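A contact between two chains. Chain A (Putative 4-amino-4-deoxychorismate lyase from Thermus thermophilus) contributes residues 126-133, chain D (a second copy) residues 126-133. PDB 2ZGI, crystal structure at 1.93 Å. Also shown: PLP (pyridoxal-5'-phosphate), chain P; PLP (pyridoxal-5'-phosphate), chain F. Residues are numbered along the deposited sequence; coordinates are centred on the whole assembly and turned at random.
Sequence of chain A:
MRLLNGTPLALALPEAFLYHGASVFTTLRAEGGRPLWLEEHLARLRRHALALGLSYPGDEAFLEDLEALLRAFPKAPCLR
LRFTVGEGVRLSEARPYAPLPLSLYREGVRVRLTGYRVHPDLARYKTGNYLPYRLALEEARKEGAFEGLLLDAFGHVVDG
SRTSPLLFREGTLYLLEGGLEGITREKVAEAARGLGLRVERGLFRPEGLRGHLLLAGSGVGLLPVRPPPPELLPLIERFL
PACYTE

Chain A, residues 126-133: KTGNYLPY
Chain D 126-133: KTGNYLPY

This is a compact, nearly twofold-symmetric contact in which the same loop-to-helix turn from two copies of one protein meets itself, each asparagine side chain reaching across to the start of the other chain's helix. The stretches run roughly antiparallel, and their nearest CA atoms, those of Asn A129 and Asn D129, lie 4.7 Å apart; together they bury 355 Å².

Each stretch runs as loop through residue 130 and enters a helix at 131 that continues past 133. Lys A126 (phi/psi -90/89) and Thr A127 (-116/164) are extended, Gly A128 (-66/-8) turns the chain, Asn A129 (-85/76) opens it again, and Tyr A130 (-107/4) leads into helical values at Leu A131 (-60/-38), Pro A132 (-62/-36) and Tyr A133 (-74/-46). Chain D follows within about ten degrees, and Tyr D130 takes the N-cap position. A threonine staple holds each turn: with chi1 near +80° (p), Thr A127 OG1 accepts a hydrogen bond from Asn A129 N at 3.1 Å, and Thr D127 OG1 accepts one from Asn D129 N at 3.0 Å.

The two asparagines dominate the buried area. Their CA-to-CB bonds point sideways, but chi1 near -80° (m) and chi2 of 34° bring the amide ends across. Asn A129 ND2 lies 3.0 Å from Leu D131 N, and Asn D129 ND2 lies 3.0 Å from Leu A131 N; each amide was probably modelled turned over, so its hydrogen bonding is left open. The proline rings also lie near the amides, with Pro D132 CD 3.4 Å from Asn A129 ND2 and Pro A132 CD 3.4 Å from Asn D129 ND2.

Leucine and threonine add apolar packing, their CA-to-CB bonds directed toward the partner. Leu A131 CD2 approaches Thr D127 CB at 4.1 Å, while Leu D131 CD2 stands 4.4 Å from Thr A127 CB. The leucines are less alike: chi1/chi2 are -158°/44° (t, p) in Leu D131 but -141°/26°, between wells, in Leu A131.

The PLP-linked lysines lie outside the contact. Lys A126 and Lys D126 are out of reach of the other stretch, and their NZ atoms are covalently bound to C4A of PLP in chains F and P respectively, at 1.8 Å each. The CA-to-CB bonds of Tyr A130 and Tyr D130 point away from the other stretch, chi1 t, with PLP O3 at the ring edge: Tyr A130 CE1 is 3.8 Å from chain F O3. Tyr A133 (chi1 m) brings CE1 to 3.4 Å from chain F C2A. One stretch carries interface and cofactor residues together.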

# COMPACT_ATOMS: atom_id res chain seq x y z
N LYS A 126 -17.38 -8.38 1.02
CA LYS A 126 -18.20 -8.85 2.12
C LYS A 126 -17.97 -10.37 2.23
O LYS A 126 -18.67 -11.15 1.57
CB LYS A 126 -19.66 -8.49 1.81
CG LYS A 126 -20.56 -8.31 3.02
CD LYS A 126 -21.81 -7.53 2.63
CE LYS A 126 -22.86 -7.61 3.70
NZ LYS A 126 -22.34 -6.93 4.93
N THR A 127 -16.96 -10.78 3.02
CA THR A 127 -16.48 -12.18 3.05
C THR A 127 -16.69 -12.89 4.41
O THR A 127 -16.92 -12.23 5.44
CB THR A 127 -14.97 -12.33 2.70
OG1 THR A 127 -14.17 -11.95 3.83
CG2 THR A 127 -14.56 -11.47 1.48
N GLY A 128 -16.58 -14.22 4.38
CA GLY A 128 -16.59 -15.06 5.59
C GLY A 128 -15.40 -14.86 6.53
O GLY A 128 -15.37 -15.41 7.62
N ASN A 129 -14.40 -14.09 6.10
CA ASN A 129 -13.33 -13.74 7.02
C ASN A 129 -13.77 -12.50 7.83
O ASN A 129 -13.31 -11.39 7.60
CB ASN A 129 -11.99 -13.55 6.29
CG ASN A 129 -11.34 -14.85 5.92
OD1 ASN A 129 -12.04 -15.83 5.60
ND2 ASN A 129 -10.02 -14.89 5.96
N TYR A 130 -14.65 -12.72 8.81
CA TYR A 130 -15.36 -11.62 9.44
C TYR A 130 -14.89 -11.31 10.86
O TYR A 130 -15.45 -10.46 11.53
CB TYR A 130 -16.84 -11.96 9.46
CG TYR A 130 -17.77 -10.80 9.67
CD1 TYR A 130 -17.92 -9.80 8.71
CD2 TYR A 130 -18.59 -10.76 10.80
CE1 TYR A 130 -18.84 -8.73 8.92
CE2 TYR A 130 -19.49 -9.73 11.00
CZ TYR A 130 -19.61 -8.73 10.07
OH TYR A 130 -20.51 -7.73 10.32
N LEU A 131 -13.86 -12.02 11.31
CA LEU A 131 -13.44 -11.94 12.71
C LEU A 131 -13.03 -10.54 13.13
O LEU A 131 -13.35 -10.10 14.25
CB LEU A 131 -12.32 -12.93 12.98
CG LEU A 131 -12.22 -13.73 14.28
CD1 LEU A 131 -13.53 -13.95 14.98
CD2 LEU A 131 -11.43 -15.05 14.01
N PRO A 132 -12.33 -9.80 12.23
CA PRO A 132 -11.95 -8.46 12.66
C PRO A 132 -13.20 -7.60 12.97
O PRO A 132 -13.17 -6.78 13.92
CB PRO A 132 -11.17 -7.92 11.44
CG PRO A 132 -10.59 -9.15 10.81
CD PRO A 132 -11.75 -10.13 10.90
N TYR A 133 -14.27 -7.78 12.21
CA TYR A 133 -15.52 -7.02 12.40
C TYR A 133 -16.26 -7.52 13.67
O TYR A 133 -16.69 -6.72 14.50
CB TYR A 133 -16.42 -7.07 11.14
CG TYR A 133 -15.70 -6.66 9.83
CD1 TYR A 133 -15.61 -5.31 9.43
CD2 TYR A 133 -15.09 -7.62 9.03
CE1 TYR A 133 -14.88 -4.94 8.26
CE2 TYR A 133 -14.39 -7.28 7.82
CZ TYR A 133 -14.30 -5.93 7.45
OH TYR A 133 -13.61 -5.63 6.29
N LYS D 126 -3.74 -18.80 14.77
CA LYS D 126 -4.12 -19.79 13.77
C LYS D 126 -5.65 -19.85 13.76
O LYS D 126 -6.26 -20.60 14.55
CB LYS D 126 -3.49 -21.12 14.14
CG LYS D 126 -3.11 -21.98 12.94
CD LYS D 126 -2.17 -23.08 13.34
CE LYS D 126 -2.25 -24.23 12.37
NZ LYS D 126 -1.61 -23.81 11.09
N THR D 127 -6.26 -19.02 12.90
CA THR D 127 -7.71 -18.81 12.90
C THR D 127 -8.39 -19.29 11.62
O THR D 127 -7.74 -19.51 10.60
CB THR D 127 -8.09 -17.30 13.11
OG1 THR D 127 -7.97 -16.56 11.88
CG2 THR D 127 -7.20 -16.66 14.15
N GLY D 128 -9.71 -19.43 11.72
CA GLY D 128 -10.58 -19.69 10.59
C GLY D 128 -10.67 -18.57 9.57
O GLY D 128 -11.34 -18.73 8.55
N ASN D 129 -10.01 -17.44 9.83
CA ASN D 129 -9.94 -16.39 8.82
C ASN D 129 -8.73 -16.63 7.95
O ASN D 129 -7.67 -15.99 8.10
CB ASN D 129 -9.94 -15.01 9.48
CG ASN D 129 -11.32 -14.58 9.88
OD1 ASN D 129 -12.19 -15.39 10.26
ND2 ASN D 129 -11.56 -13.31 9.79
N TYR D 130 -8.86 -17.62 7.07
CA TYR D 130 -7.70 -18.23 6.45
C TYR D 130 -7.67 -17.94 4.93
O TYR D 130 -6.86 -18.47 4.21
CB TYR D 130 -7.74 -19.75 6.72
CG TYR D 130 -6.51 -20.51 6.37
CD1 TYR D 130 -5.34 -20.37 7.11
CD2 TYR D 130 -6.51 -21.38 5.27
CE1 TYR D 130 -4.18 -21.08 6.78
CE2 TYR D 130 -5.36 -22.09 4.93
CZ TYR D 130 -4.20 -21.93 5.69
OH TYR D 130 -3.06 -22.62 5.33
N LEU D 131 -8.57 -17.10 4.47
CA LEU D 131 -8.67 -16.79 3.02
C LEU D 131 -7.38 -16.23 2.38
O LEU D 131 -6.97 -16.70 1.30
CB LEU D 131 -9.87 -15.88 2.78
CG LEU D 131 -10.49 -15.83 1.38
CD1 LEU D 131 -10.64 -17.21 0.78
CD2 LEU D 131 -11.80 -15.04 1.44
N PRO D 132 -6.72 -15.25 3.02
CA PRO D 132 -5.47 -14.76 2.43
C PRO D 132 -4.43 -15.87 2.19
O PRO D 132 -3.75 -15.87 1.16
CB PRO D 132 -4.94 -13.76 3.47
CG PRO D 132 -6.22 -13.27 4.19
CD PRO D 132 -7.08 -14.52 4.25
N TYR D 133 -4.32 -16.82 3.13
CA TYR D 133 -3.42 -17.95 3.02
C TYR D 133 -3.87 -18.87 1.90
O TYR D 133 -3.06 -19.33 1.10
CB TYR D 133 -3.33 -18.71 4.36
CG TYR D 133 -2.97 -17.79 5.50
CD1 TYR D 133 -1.63 -17.46 5.77
CD2 TYR D 133 -3.97 -17.21 6.28
CE1 TYR D 133 -1.32 -16.56 6.82
CE2 TYR D 133 -3.67 -16.33 7.29
CZ TYR D 133 -2.35 -16.02 7.58
OH TYR D 133 -2.11 -15.15 8.62
N1 PLP P . 2.07 -20.54 8.80
C2 PLP P . 0.72 -20.56 8.82
C2A PLP P . -0.03 -19.42 8.19
C3 PLP P . 0.04 -21.63 9.40
O3 PLP P . -1.33 -21.60 9.40
C4 PLP P . 0.77 -22.66 10.00
C4A PLP P . 0.12 -23.84 10.70
C5 PLP P . 2.16 -22.60 10.00
C6 PLP P . 2.78 -21.51 9.38
C5A PLP P . 3.03 -23.69 10.59
O4P PLP P . 2.92 -23.85 12.00
P PLP P . 3.31 -25.20 12.77
O1P PLP P . 4.79 -25.42 12.59
O2P PLP P . 2.54 -26.36 12.17
O3P PLP P . 2.85 -24.82 14.14
N1 PLP F . -19.75 -2.55 6.75
C2 PLP F . -19.45 -3.88 6.78
C2A PLP F . -18.10 -4.30 7.26
C3 PLP F . -20.40 -4.81 6.40
O3 PLP F . -20.10 -6.16 6.43
C4 PLP F . -21.63 -4.33 5.94
C4A PLP F . -22.68 -5.27 5.48
C5 PLP F . -21.91 -2.95 5.92
C6 PLP F . -20.93 -2.08 6.33
C5A PLP F . -23.24 -2.40 5.44
O4P PLP F . -23.48 -2.67 4.06
P PLP F . -24.99 -2.66 3.45
O1P PLP F . -24.76 -3.11 2.01
O2P PLP F . -25.53 -1.27 3.61
O3P PLP F . -25.74 -3.67 4.29